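Local structure of sulfoquinovosidase (Escherichia coli, 5AEG) at residues A[9-13]-A[78-82]; A[256-262]-A[534-538]; A[272-276]-A[323-328]. The protein hydrolyses sulfoquinovosyl diacylglycerides and simple sulfoquinovosides such as sulfoquinovosyl glycerol, releasing sulfoquinovose for use as a source of carbon and sulfur. All blocks are in the same frame, centred on the assembly; numbering follows the deposited sequence.

Contact 1: residues A[9-13]-A[78-82]; sequences LDFQF and GWLIH
Two β-sheets pack face to face here in the N-terminal β-rich part of the enzyme: edge strand 9-12 of a small three-stranded antiparallel sheet lies over the first part of strand 79-85 in the large antiparallel sheet of the galactose mutarotase-like domain. Both backbones are extended, and the axes of these short segments come within 10.7 Å and diverge by 38°, running roughly the same way. No hydrogen bond crosses, so the contact is made almost wholly by side chains; each strand bonds within its own sheet, Asp10 to His23 and Trp79 to Ile95. The nearest CA-CA pairs are Leu9-Gly78 (8.6 Å), Phe11-Trp79 (8.5 Å) and Phe13-Ile81 (10.7 Å). Gly78 opens the second segment with phi/psi of -172/-99°; a β-carbon here would crowd Trp79 CE3. Trp79 (chi1 m, chi2 -91°) lays its indole across the interface, a large flat surface that can serve several partners. Leu9 CB sits 4.0 Å from Trp79 CZ3. Phe11 (chi1 t, chi2 86°) makes a face-to-face stack with the five-membered ring, centroids 4.4 Å apart and planes at 27°, while its CB forms a CH-pi contact over the six-membered ring, 3.6 Å from the centroid. Phe13 (chi1 p) reaches the indole more loosely, CE1 to Trp79 NE1 being 4.3 Å. Strand alternation turns Leu80 out of reach and brings Ile81 back towards the interface. Its branched, purely apolar side chain (chi1 m, chi2 t) suits the buried space beside Phe11, whose ring also meets Phe20, and Ile81 CD1 comes to 3.6 Å from Phe11 CE1.

Contact 2: residues A[256-262]-A[534-538]; sequences GVTLGIQ and MRTHE
Strands 257-260 and 534-536 run parallel, their axes 4.5 Å apart and their directions 11° apart, with Thr258 paired to Arg535 (CA-CA 4.5 Å). Thr258 N donates to Met534 O (2.9 Å), and Thr258 O accepts from Thr536 N (3.1 Å). Gly260 N turns to a side chain: Thr536 OG1 (2.8 Å, chi1 p) replaces a main-chain carbonyl as acceptor. These are the first and eighth strands of the TIM barrel, so their pairing closes it. A β-carbon on Gly260 would clash with Thr536 O. Water 2 joins Gly260 O to Thr536 OG1 (2.7 Å each); water 1 bridges Gly256 O (2.7 Å) and Met534 N (3.0 Å). The two carboxylate oxygens of Glu538 (m, t) serve both amides of Gln262: OE1 accepts from Gln262 NE2 (3.0 Å), OE2 from waters 3 and 4 and, weakly, from Gln262 N (3.2 Å). Gln262 OE1 bonds Gln288, and Thr258 OG1 bonds Asn283. Arg535 NE bonds His502, and its guanidinium salt-bridges Asp504, which substrate-binding His537 also touches.

Contact 3: residues A[272-276]-A[323-328]; sequences LDTMR and WNQEGV
Neighbouring helices on the outside of the (β/α)8 barrel meet here: the C-terminal part of helix 265-277 packs beside the end of helix 316-325 and the turn after it. Leu272 has the most surface covered. In its t,p rotamer it points at the second segment, Leu272 CD2 3.6 Å from Trp323 CD1 and Leu272 CD1 4.1 Å from Val328 CG2, an apolar branched side chain suited to the buried layer between helices and strand 282-286, where Val282 also touches it. The Trp323 indole keeps its NE1 proton satisfied through Gln269. Val328 reaches its place by a Schellman motif: Val328 N bonds Trp323 O and Gly327 N bonds Asn324 O, both at 2.9 Å. Gly327 takes phi/psi 80/30°, a conformation where a β-carbon would press on the preceding carbonyl. Val328 is already extended (-128/121°) and leads into strand 329-334. Arg276, one helical turn after Leu272, carries the contact to the surface. Its long, charged side chain spans the gap and makes a salt-bridge network: Arg276 NH2 is 2.6 Å from Asp273 OD1 on its own helix, and across the interface Arg276 NH1 donates almost linearly (173°) to Glu326 OE1 at 2.7 Å.

In the fold
Contacts 2 and 3 belong to the TIM-barrel domain and touch, their centres 13 Å apart: strand 257-260 leads into helix 265-277, and Leu259 CD1 packs 4.0 Å from Met275 CG. Contact 3 is nested in the long chain loop that contact 2 closes; contact 2 joins two barrel strands, contact 3 two of the helices around them. Contact 2 borders the substrate pocket: it includes His537, and Gln262 lies about 3 Å, side chain to side chain, from Gln288, another substrate-binding residue. Contact 3 lies away from the catalytic and substrate-binding residues. So does contact 1, on the opposite side of the chain's centre, its centre 56 Å from that of contact 2 and 64 Å from that of contact 3.

Contact 1: residues A[9-13]-A[78-82]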
ATOM      1  N   LEU A   9      21.413  -2.716 -25.699  1.00 46.87           N
ATOM      2  CA  LEU A   9      20.205  -2.894 -26.545  1.00 49.00           C
ATOM      3  C   LEU A   9      20.566  -3.702 -27.805  1.00 50.73           C
ATOM      4  O   LEU A   9      21.300  -3.206 -28.635  1.00 62.09           O
ATOM      5  CB  LEU A   9      19.680  -1.532 -26.975  1.00 49.98           C
ATOM      6  CG  LEU A   9      18.772  -0.774 -26.001  1.00 60.30           C
ATOM      7  CD1 LEU A   9      19.365   0.517 -25.439  1.00 64.92           C
ATOM      8  CD2 LEU A   9      17.472  -0.455 -26.694  1.00 62.14           C
ATOM      9  N   ASP A  10      20.065  -4.917 -27.955  1.00 47.68           N
ATOM     10  CA  ASP A  10      20.373  -5.799 -29.066  1.00 43.80           C
ATOM     11  C   ASP A  10      19.070  -6.093 -29.873  1.00 49.55           C
ATOM     12  O   ASP A  10      18.235  -7.005 -29.572  1.00 39.91           O
ATOM     13  CB  ASP A  10      20.994  -7.087 -28.501  1.00 54.66           C
ATOM     14  CG  ASP A  10      21.086  -8.194 -29.506  1.00 58.89           C
ATOM     15  OD1 ASP A  10      21.110  -7.889 -30.708  1.00 62.05           O
ATOM     16  OD2 ASP A  10      21.140  -9.386 -29.114  1.00 65.39           O
ATOM     17  N   PHE A  11      18.935  -5.342 -30.948  1.00 45.00           N
ATOM     18  CA  PHE A  11      17.777  -5.430 -31.822  1.00 47.51           C
ATOM     19  C   PHE A  11      18.077  -6.200 -33.104  1.00 51.04           C
ATOM     20  O   PHE A  11      18.828  -5.704 -33.920  1.00 55.69           O
ATOM     21  CB  PHE A  11      17.325  -4.006 -32.153  1.00 45.47           C
ATOM     22  CG  PHE A  11      16.010  -3.967 -32.841  1.00 54.11           C
ATOM     23  CD1 PHE A  11      14.830  -3.953 -32.109  1.00 52.50           C
ATOM     24  CD2 PHE A  11      15.938  -4.030 -34.221  1.00 57.76           C
ATOM     25  CE1 PHE A  11      13.610  -3.960 -32.758  1.00 56.92           C
ATOM     26  CE2 PHE A  11      14.713  -4.047 -34.872  1.00 59.89           C
ATOM     27  CZ  PHE A  11      13.552  -3.991 -34.143  1.00 58.26           C
ATOM     28  N   GLN A  12      17.496  -7.383 -33.270  1.00 47.19           N
ATOM     29  CA  GLN A  12      17.689  -8.237 -34.457  1.00 58.38           C
ATOM     30  C   GLN A  12      16.394  -8.367 -35.357  1.00 66.91           C
ATOM     31  O   GLN A  12      15.403  -8.892 -34.833  1.00 57.66           O
ATOM     32  CB  GLN A  12      18.133  -9.623 -33.984  1.00 56.96           C
ATOM     33  CG  GLN A  12      19.446  -9.598 -33.184  1.00 64.07           C
ATOM     34  CD  GLN A  12      19.836 -10.965 -32.619  1.00 75.32           C
ATOM     35  OE1 GLN A  12      19.122 -11.558 -31.786  1.00 67.27           O
ATOM     36  NE2 GLN A  12      20.987 -11.470 -33.058  1.00 81.68           N
ATOM     37  N   PHE A  13      16.427  -7.936 -36.664  1.00 68.20           N
ATOM     38  CA  PHE A  13      15.229  -7.880 -37.653  1.00 66.42           C
ATOM     39  C   PHE A  13      15.302  -8.648 -38.981  1.00 65.03           C
ATOM     40  O   PHE A  13      16.061  -9.599 -39.120  1.00 63.20           O
ATOM     41  CB  PHE A  13      14.683  -6.448 -37.992  1.00 66.71           C
ATOM     42  CG  PHE A  13      15.727  -5.369 -38.237  1.00 68.70           C
ATOM     43  CD1 PHE A  13      16.669  -5.043 -37.267  0.20 64.65           C
ATOM     44  CD2 PHE A  13      15.704  -4.602 -39.398  0.20 63.19           C
ATOM     45  CE1 PHE A  13      17.592  -4.029 -37.467  0.20 61.87           C
ATOM     46  CE2 PHE A  13      16.631  -3.588 -39.604  0.20 59.83           C
ATOM     47  CZ  PHE A  13      17.575  -3.299 -38.637  0.20 60.87           C
ATOM     48  N   GLY A  78      17.531   5.447 -30.965  1.00 60.40           N
ATOM     49  CA  GLY A  78      17.581   3.986 -31.067  1.00 52.63           C
ATOM     50  C   GLY A  78      16.852   3.481 -32.306  1.00 58.79           C
ATOM     51  O   GLY A  78      17.406   3.560 -33.428  1.00 51.76           O
ATOM     52  N   TRP A  79      15.605   3.030 -32.119  1.00 41.84           N
ATOM     53  CA  TRP A  79      14.816   2.443 -33.186  1.00 41.03           C
ATOM     54  C   TRP A  79      13.403   2.919 -33.172  1.00 40.80           C
ATOM     55  O   TRP A  79      12.825   3.175 -32.117  1.00 39.72           O
ATOM     56  CB  TRP A  79      14.798   0.935 -33.108  1.00 44.53           C
ATOM     57  CG  TRP A  79      16.072   0.267 -33.446  1.00 58.12           C
ATOM     58  CD1 TRP A  79      16.486  -0.176 -34.686  1.00 60.16           C
ATOM     59  CD2 TRP A  79      17.114  -0.058 -32.538  1.00 63.28           C
ATOM     60  NE1 TRP A  79      17.710  -0.781 -34.581  1.00 65.22           N
ATOM     61  CE2 TRP A  79      18.127  -0.714 -33.278  1.00 58.87           C
ATOM     62  CE3 TRP A  79      17.293   0.138 -31.167  1.00 66.97           C
ATOM     63  CZ2 TRP A  79      19.292  -1.185 -32.691  1.00 59.33           C
ATOM     64  CZ3 TRP A  79      18.463  -0.326 -30.580  1.00 72.91           C
ATOM     65  CH2 TRP A  79      19.451  -0.987 -31.350  1.00 72.21           C
ATOM     66  N   LEU A  80      12.820   2.963 -34.355  1.00 35.66           N
ATOM     67  CA  LEU A  80      11.409   3.308 -34.555  1.00 36.42           C
ATOM     68  C   LEU A  80      10.752   2.192 -35.328  1.00 40.23           C
ATOM     69  O   LEU A  80      11.172   1.891 -36.447  1.00 40.48           O
ATOM     70  CB  LEU A  80      11.261   4.654 -35.243  1.00 40.14           C
ATOM     71  CG  LEU A  80       9.817   5.099 -35.564  1.00 47.31           C
ATOM     72  CD1 LEU A  80       9.005   5.308 -34.298  1.00 47.67           C
ATOM     73  CD2 LEU A  80       9.859   6.384 -36.377  1.00 49.22           C
ATOM     74  N   ILE A  81       9.785   1.503 -34.689  1.00 30.87           N
ATOM     75  CA  ILE A  81       8.980   0.468 -35.329  1.00 32.27           C
ATOM     76  C   ILE A  81       7.601   1.004 -35.710  1.00 33.62           C
ATOM     77  O   ILE A  81       6.852   1.537 -34.862  1.00 28.27           O
ATOM     78  CB  ILE A  81       8.873  -0.779 -34.463  1.00 33.19           C
ATOM     79  CG1 ILE A  81      10.270  -1.155 -33.996  1.00 39.96           C
ATOM     80  CG2 ILE A  81       8.259  -1.878 -35.242  1.00 30.73           C
ATOM     81  CD1 ILE A  81      10.373  -2.429 -33.209  1.00 43.51           C
ATOM     82  N   HIS A  82       7.327   0.936 -37.009  1.00 33.41           N
ATOM     83  CA  HIS A  82       5.988   1.209 -37.534  1.00 35.04           C
ATOM     84  C   HIS A  82       5.199  -0.064 -37.570  1.00 33.05           C
ATOM     85  O   HIS A  82       5.477  -0.954 -38.373  1.00 28.79           O
ATOM     86  CB  HIS A  82       6.039   1.805 -38.916  1.00 38.63           C
ATOM     87  CG  HIS A  82       6.672   3.143 -38.967  1.00 51.09           C
ATOM     88  ND1 HIS A  82       5.939   4.309 -38.893  1.00 60.46           N
ATOM     89  CD2 HIS A  82       7.967   3.512 -39.137  1.00 57.78           C
ATOM     90  CE1 HIS A  82       6.761   5.343 -38.974  1.00 56.87           C
ATOM     91  NE2 HIS A  82       7.994   4.885 -39.131  1.00 61.62           N
TER

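Contact 2: residues A[256-262]-A[534-538]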
ATOM      1  N   GLY A 256       7.268   3.114  21.412  1.00 23.06           N
ATOM      2  CA  GLY A 256       6.188   2.308  21.963  1.00 21.56           C
ATOM      3  C   GLY A 256       4.992   2.208  21.040  1.00 21.29           C
ATOM      4  O   GLY A 256       5.113   2.494  19.851  1.00 22.65           O
ATOM      5  N   VAL A 257       3.840   1.821  21.619  1.00 22.11           N
ATOM      6  CA  VAL A 257       2.585   1.663  20.840  1.00 21.34           C
ATOM      7  C   VAL A 257       1.851   2.957  20.837  1.00 22.29           C
ATOM      8  O   VAL A 257       1.811   3.655  21.875  1.00 19.55           O
ATOM      9  CB  VAL A 257       1.698   0.535  21.355  1.00 21.88           C
ATOM     10  CG1 VAL A 257       1.181   0.707  22.786  1.00 21.79           C
ATOM     11  CG2 VAL A 257       0.512   0.294  20.411  1.00 21.25           C
ATOM     12  N   THR A 258       1.241   3.258  19.684  1.00 18.59           N
ATOM     13  CA  THR A 258       0.289   4.378  19.568  1.00 19.67           C
ATOM     14  C   THR A 258      -1.118   3.804  19.841  1.00 19.96           C
ATOM     15  O   THR A 258      -1.612   2.904  19.120  1.00 19.21           O
ATOM     16  CB  THR A 258       0.406   5.043  18.193  1.00 22.39           C
ATOM     17  OG1 THR A 258       1.678   5.693  18.061  1.00 22.80           O
ATOM     18  CG2 THR A 258      -0.772   6.063  17.945  1.00 24.49           C
ATOM     19  N   LEU A 259      -1.809   4.327  20.855  1.00 19.45           N
ATOM     20  CA  LEU A 259      -3.090   3.759  21.258  1.00 18.90           C
ATOM     21  C   LEU A 259      -4.200   4.407  20.487  1.00 20.10           C
ATOM     22  O   LEU A 259      -4.310   5.647  20.486  1.00 21.40           O
ATOM     23  CB  LEU A 259      -3.339   3.975  22.741  1.00 18.86           C
ATOM     24  CG  LEU A 259      -2.355   3.362  23.680  1.00 20.57           C
ATOM     25  CD1 LEU A 259      -2.556   3.924  25.085  1.00 20.26           C
ATOM     26  CD2 LEU A 259      -2.463   1.869  23.739  1.00 20.10           C
ATOM     27  N   GLY A 260      -5.025   3.596  19.800  1.00 20.20           N
ATOM     28  CA  GLY A 260      -6.223   4.083  19.020  1.00 17.60           C
ATOM     29  C   GLY A 260      -7.330   4.173  20.016  1.00 16.40           C
ATOM     30  O   GLY A 260      -7.741   3.181  20.620  1.00 20.36           O
ATOM     31  N   ILE A 261      -7.736   5.422  20.250  1.00 20.73           N
ATOM     32  CA  ILE A 261      -8.784   5.738  21.215  1.00 19.91           C
ATOM     33  C   ILE A 261      -9.794   6.729  20.586  1.00 19.96           C
ATOM     34  O   ILE A 261      -9.404   7.600  19.881  1.00 24.25           O
ATOM     35  CB  ILE A 261      -8.209   6.316  22.492  1.00 21.47           C
ATOM     36  CG1 ILE A 261      -7.073   5.421  23.084  1.00 20.42           C
ATOM     37  CG2 ILE A 261      -9.345   6.521  23.509  1.00 22.37           C
ATOM     38  CD1 ILE A 261      -6.257   6.064  24.204  1.00 22.63           C
ATOM     39  N   GLN A 262     -11.077   6.530  20.870  1.00 20.49           N
ATOM     40  CA  GLN A 262     -12.105   7.514  20.548  1.00 20.10           C
ATOM     41  C   GLN A 262     -12.883   7.805  21.853  1.00 21.50           C
ATOM     42  O   GLN A 262     -12.789   7.064  22.824  1.00 22.98           O
ATOM     43  CB  GLN A 262     -13.022   6.938  19.486  1.00 20.75           C
ATOM     44  CG  GLN A 262     -12.308   6.596  18.183  1.00 20.28           C
ATOM     45  CD  GLN A 262     -13.201   5.974  17.122  1.00 22.37           C
ATOM     46  OE1 GLN A 262     -13.629   6.658  16.177  1.00 25.86           O
ATOM     47  NE2 GLN A 262     -13.421   4.708  17.214  1.00 25.72           N
ATOM     48  N   MET A 534       3.896   0.231  15.761  1.00 17.62           N
ATOM     49  CA  MET A 534       2.855  -0.387  16.534  1.00 17.45           C
ATOM     50  C   MET A 534       1.717   0.620  16.791  1.00 18.65           C
ATOM     51  O   MET A 534       1.958   1.672  17.406  1.00 19.32           O
ATOM     52  CB  MET A 534       3.365  -0.847  17.896  1.00 18.60           C
ATOM     53  CG  MET A 534       4.393  -1.981  17.792  1.00 18.82           C
ATOM     54  SD  MET A 534       4.741  -2.750  19.365  1.00 20.77           S
ATOM     55  CE  MET A 534       3.274  -3.750  19.783  1.00 21.70           C
ATOM     56  N   ARG A 535       0.505   0.297  16.317  1.00 17.76           N
ATOM     57  CA  ARG A 535      -0.645   1.228  16.441  1.00 18.80           C
ATOM     58  C   ARG A 535      -1.899   0.394  16.442  1.00 18.58           C
ATOM     59  O   ARG A 535      -2.032  -0.497  15.582  1.00 16.93           O
ATOM     60  CB  ARG A 535      -0.676   2.249  15.289  1.00 18.07           C
ATOM     61  CG  ARG A 535      -1.914   3.173  15.401  1.00 18.82           C
ATOM     62  CD  ARG A 535      -2.106   4.055  14.213  1.00 19.04           C
ATOM     63  NE  ARG A 535      -2.159   3.277  12.930  1.00 17.73           N
ATOM     64  CZ  ARG A 535      -3.211   2.575  12.536  1.00 19.47           C
ATOM     65  NH1 ARG A 535      -4.336   2.464  13.287  1.00 21.14           N
ATOM     66  NH2 ARG A 535      -3.187   1.885  11.389  1.00 18.54           N
ATOM     67  N   THR A 536      -2.767   0.616  17.448  1.00 18.07           N
ATOM     68  CA  THR A 536      -4.011  -0.072  17.544  1.00 17.45           C
ATOM     69  C   THR A 536      -5.183   0.671  16.886  1.00 17.71           C
ATOM     70  O   THR A 536      -5.046   1.840  16.416  1.00 18.96           O
ATOM     71  CB  THR A 536      -4.339  -0.378  19.017  1.00 17.19           C
ATOM     72  OG1 THR A 536      -4.841   0.764  19.663  1.00 18.00           O
ATOM     73  CG2 THR A 536      -3.131  -0.908  19.793  1.00 17.66           C
ATOM     74  N   HIS A 537      -6.265  -0.050  16.742  1.00 18.47           N
ATOM     75  CA  HIS A 537      -7.511   0.502  16.184  1.00 18.72           C
ATOM     76  C   HIS A 537      -8.672  -0.093  16.949  1.00 19.71           C
ATOM     77  O   HIS A 537      -8.702  -1.297  17.200  1.00 18.18           O
ATOM     78  CB  HIS A 537      -7.685   0.118  14.694  1.00 17.55           C
ATOM     79  CG  HIS A 537      -8.537   1.087  13.906  1.00 18.85           C
ATOM     80  ND1 HIS A 537      -9.793   1.504  14.303  1.00 22.13           N
ATOM     81  CD2 HIS A 537      -8.310   1.726  12.713  1.00 19.41           C
ATOM     82  CE1 HIS A 537     -10.310   2.331  13.426  1.00 20.86           C
ATOM     83  NE2 HIS A 537      -9.421   2.508  12.458  1.00 18.73           N
ATOM     84  N   GLU A 538      -9.657   0.734  17.325  1.00 18.57           N
ATOM     85  CA  GLU A 538     -10.852   0.132  17.933  1.00 18.48           C
ATOM     86  C   GLU A 538     -11.714  -0.707  17.002  1.00 19.83           C
ATOM     87  O   GLU A 538     -12.431  -1.613  17.438  1.00 18.30           O
ATOM     88  CB  GLU A 538     -11.708   1.199  18.597  1.00 20.32           C
ATOM     89  CG  GLU A 538     -10.993   1.916  19.749  1.00 20.65           C
ATOM     90  CD  GLU A 538     -11.895   2.962  20.467  1.00 24.52           C
ATOM     91  OE1 GLU A 538     -12.935   3.368  19.889  1.00 26.86           O
ATOM     92  OE2 GLU A 538     -11.513   3.409  21.609  1.00 28.62           O
TER
HETATM   93  O   HOH W   1       5.161   2.555  17.135  1.00 19.20           O
HETATM   94  O   HOH W   2      -7.494   0.625  19.755  1.00 19.00           O
HETATM   95  O   HOH W   3      -9.495   2.387  22.906  1.00 22.43           O
HETATM   96  O   HOH W   4     -12.504   4.482  23.569  1.00 33.40           O

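Contact 3: residues A[272-276]-A[323-328]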
ATOM      1  N   LEU A 272      -4.608   6.069  28.576  1.00 22.81           N
ATOM      2  CA  LEU A 272      -3.179   6.318  28.586  1.00 24.26           C
ATOM      3  C   LEU A 272      -2.578   5.930  29.929  1.00 27.11           C
ATOM      4  O   LEU A 272      -1.494   5.286  30.019  1.00 23.91           O
ATOM      5  CB  LEU A 272      -2.827   7.785  28.272  1.00 24.52           C
ATOM      6  CG  LEU A 272      -1.372   8.229  28.459  1.00 28.00           C
ATOM      7  CD1 LEU A 272      -0.496   7.484  27.432  1.00 28.93           C
ATOM      8  CD2 LEU A 272      -1.200   9.740  28.362  1.00 30.17           C
ATOM      9  N   ASP A 273      -3.248   6.365  30.991  1.00 24.66           N
ATOM     10  CA  ASP A 273      -2.726   6.109  32.324  1.00 31.00           C
ATOM     11  C   ASP A 273      -2.763   4.674  32.714  1.00 28.66           C
ATOM     12  O   ASP A 273      -1.808   4.242  33.342  1.00 28.56           O
ATOM     13  CB  ASP A 273      -3.459   6.964  33.399  1.00 31.12           C
ATOM     14  CG  ASP A 273      -3.089   8.435  33.319  1.00 30.37           C
ATOM     15  OD1 ASP A 273      -1.954   8.776  32.979  1.00 34.76           O
ATOM     16  OD2 ASP A 273      -3.907   9.300  33.673  1.00 32.51           O
ATOM     17  N   THR A 274      -3.871   3.975  32.460  1.00 25.85           N
ATOM     18  CA  THR A 274      -3.982   2.570  32.724  1.00 27.10           C
ATOM     19  C   THR A 274      -2.848   1.745  32.057  1.00 25.80           C
ATOM     20  O   THR A 274      -2.273   0.833  32.687  1.00 25.70           O
ATOM     21  CB  THR A 274      -5.328   2.060  32.201  1.00 30.10           C
ATOM     22  OG1 THR A 274      -6.369   2.686  32.949  1.00 30.04           O
ATOM     23  CG2 THR A 274      -5.450   0.547  32.265  1.00 28.72           C
ATOM     24  N   MET A 275      -2.573   2.070  30.798  1.00 21.90           N
ATOM     25  CA  MET A 275      -1.507   1.340  30.059  1.00 23.11           C
ATOM     26  C   MET A 275      -0.126   1.680  30.610  1.00 22.90           C
ATOM     27  O   MET A 275       0.674   0.755  30.866  1.00 22.63           O
ATOM     28  CB  MET A 275      -1.583   1.650  28.579  1.00 24.35           C
ATOM     29  CG  MET A 275      -2.895   1.123  27.944  1.00 22.30           C
ATOM     30  SD  MET A 275      -3.309  -0.595  28.123  1.00 23.88           S
ATOM     31  CE  MET A 275      -2.406  -1.314  26.731  1.00 24.02           C
ATOM     32  N   ARG A 276       0.151   2.974  30.729  1.00 22.90           N
ATOM     33  CA  ARG A 276       1.473   3.437  31.203  1.00 26.16           C
ATOM     34  C   ARG A 276       1.732   2.898  32.615  1.00 27.88           C
ATOM     35  O   ARG A 276       2.869   2.451  32.887  1.00 26.33           O
ATOM     36  CB  ARG A 276       1.569   4.929  31.224  1.00 30.55           C
ATOM     37  CG  ARG A 276       2.041   5.552  29.946  1.00 34.73           C
ATOM     38  CD  ARG A 276       2.332   7.007  30.147  1.00 41.07           C
ATOM     39  NE  ARG A 276       1.323   7.730  31.016  1.00 54.11           N
ATOM     40  CZ  ARG A 276       1.174   9.060  31.043  1.00 49.17           C
ATOM     41  NH1 ARG A 276       1.967   9.837  30.308  1.00 42.97           N
ATOM     42  NH2 ARG A 276       0.227   9.627  31.799  1.00 53.68           N
ATOM     43  N   TRP A 323       0.878  16.037  27.258  1.00 28.01           N
ATOM     44  CA  TRP A 323       1.275  14.688  26.803  1.00 27.39           C
ATOM     45  C   TRP A 323       2.666  14.703  26.187  1.00 24.39           C
ATOM     46  O   TRP A 323       3.493  13.801  26.449  1.00 29.17           O
ATOM     47  CB  TRP A 323       0.186  14.107  25.800  1.00 25.36           C
ATOM     48  CG  TRP A 323      -1.122  13.686  26.446  1.00 23.83           C
ATOM     49  CD1 TRP A 323      -1.322  13.298  27.704  1.00 25.44           C
ATOM     50  CD2 TRP A 323      -2.413  13.619  25.798  1.00 26.07           C
ATOM     51  NE1 TRP A 323      -2.644  12.962  27.908  1.00 26.67           N
ATOM     52  CE2 TRP A 323      -3.333  13.180  26.755  1.00 28.81           C
ATOM     53  CE3 TRP A 323      -2.863  13.903  24.504  1.00 27.22           C
ATOM     54  CZ2 TRP A 323      -4.665  12.947  26.456  1.00 27.37           C
ATOM     55  CZ3 TRP A 323      -4.229  13.721  24.227  1.00 27.31           C
ATOM     56  CH2 TRP A 323      -5.096  13.253  25.199  1.00 24.69           C
ATOM     57  N   ASN A 324       2.946  15.721  25.383  1.00 26.84           N
ATOM     58  CA  ASN A 324       4.247  15.819  24.737  1.00 27.89           C
ATOM     59  C   ASN A 324       5.347  15.881  25.820  1.00 31.38           C
ATOM     60  O   ASN A 324       6.331  15.146  25.767  1.00 31.05           O
ATOM     61  CB  ASN A 324       4.331  17.022  23.837  1.00 28.91           C
ATOM     62  CG  ASN A 324       3.503  16.910  22.610  1.00 33.10           C
ATOM     63  OD1 ASN A 324       2.866  15.844  22.230  1.00 32.07           O
ATOM     64  ND2 ASN A 324       3.492  17.981  21.939  1.00 27.16           N
ATOM     65  N   GLN A 325       5.130  16.685  26.858  1.00 30.03           N
ATOM     66  CA  GLN A 325       6.057  16.665  28.035  1.00 37.33           C
ATOM     67  C   GLN A 325       6.334  15.347  28.631  1.00 35.93           C
ATOM     68  O   GLN A 325       7.430  15.156  29.147  1.00 35.34           O
ATOM     69  CB  GLN A 325       5.600  17.603  29.152  1.00 41.73           C
ATOM     70  CG  GLN A 325       6.001  19.049  28.822  1.00 51.30           C
ATOM     71  CD  GLN A 325       5.166  20.082  29.595  1.00 65.93           C
ATOM     72  OE1 GLN A 325       4.674  19.796  30.693  1.00 74.05           O
ATOM     73  NE2 GLN A 325       5.022  21.292  29.035  1.00 71.79           N
ATOM     74  N   GLU A 326       5.369  14.433  28.586  1.00 35.05           N
ATOM     75  CA  GLU A 326       5.526  13.070  29.095  1.00 31.38           C
ATOM     76  C   GLU A 326       5.943  12.044  28.013  1.00 31.67           C
ATOM     77  O   GLU A 326       5.818  10.830  28.229  1.00 30.69           O
ATOM     78  CB  GLU A 326       4.186  12.638  29.672  1.00 36.33           C
ATOM     79  CG  GLU A 326       3.685  13.536  30.795  1.00 44.51           C
ATOM     80  CD  GLU A 326       2.248  13.237  31.192  1.00 49.58           C
ATOM     81  OE1 GLU A 326       1.505  12.474  30.474  1.00 39.27           O
ATOM     82  OE2 GLU A 326       1.841  13.837  32.212  1.00 56.80           O
ATOM     83  N   GLY A 327       6.358  12.485  26.843  1.00 29.54           N
ATOM     84  CA  GLY A 327       6.769  11.527  25.784  1.00 32.15           C
ATOM     85  C   GLY A 327       5.616  10.870  24.979  1.00 28.33           C
ATOM     86  O   GLY A 327       5.760   9.760  24.485  1.00 31.19           O
ATOM     87  N   VAL A 328       4.482  11.573  24.825  1.00 26.70           N
ATOM     88  CA  VAL A 328       3.276  11.058  24.132  1.00 27.06           C
ATOM     89  C   VAL A 328       2.898  12.082  23.097  1.00 27.81           C
ATOM     90  O   VAL A 328       2.613  13.274  23.382  1.00 24.59           O
ATOM     91  CB  VAL A 328       2.124  10.806  25.111  1.00 28.62           C
ATOM     92  CG1 VAL A 328       0.858  10.306  24.456  1.00 29.67           C
ATOM     93  CG2 VAL A 328       2.562   9.840  26.194  1.00 29.17           C
TER
HETATM   94  O   HOH W   5      -0.782  12.787  31.324  1.00 43.02           O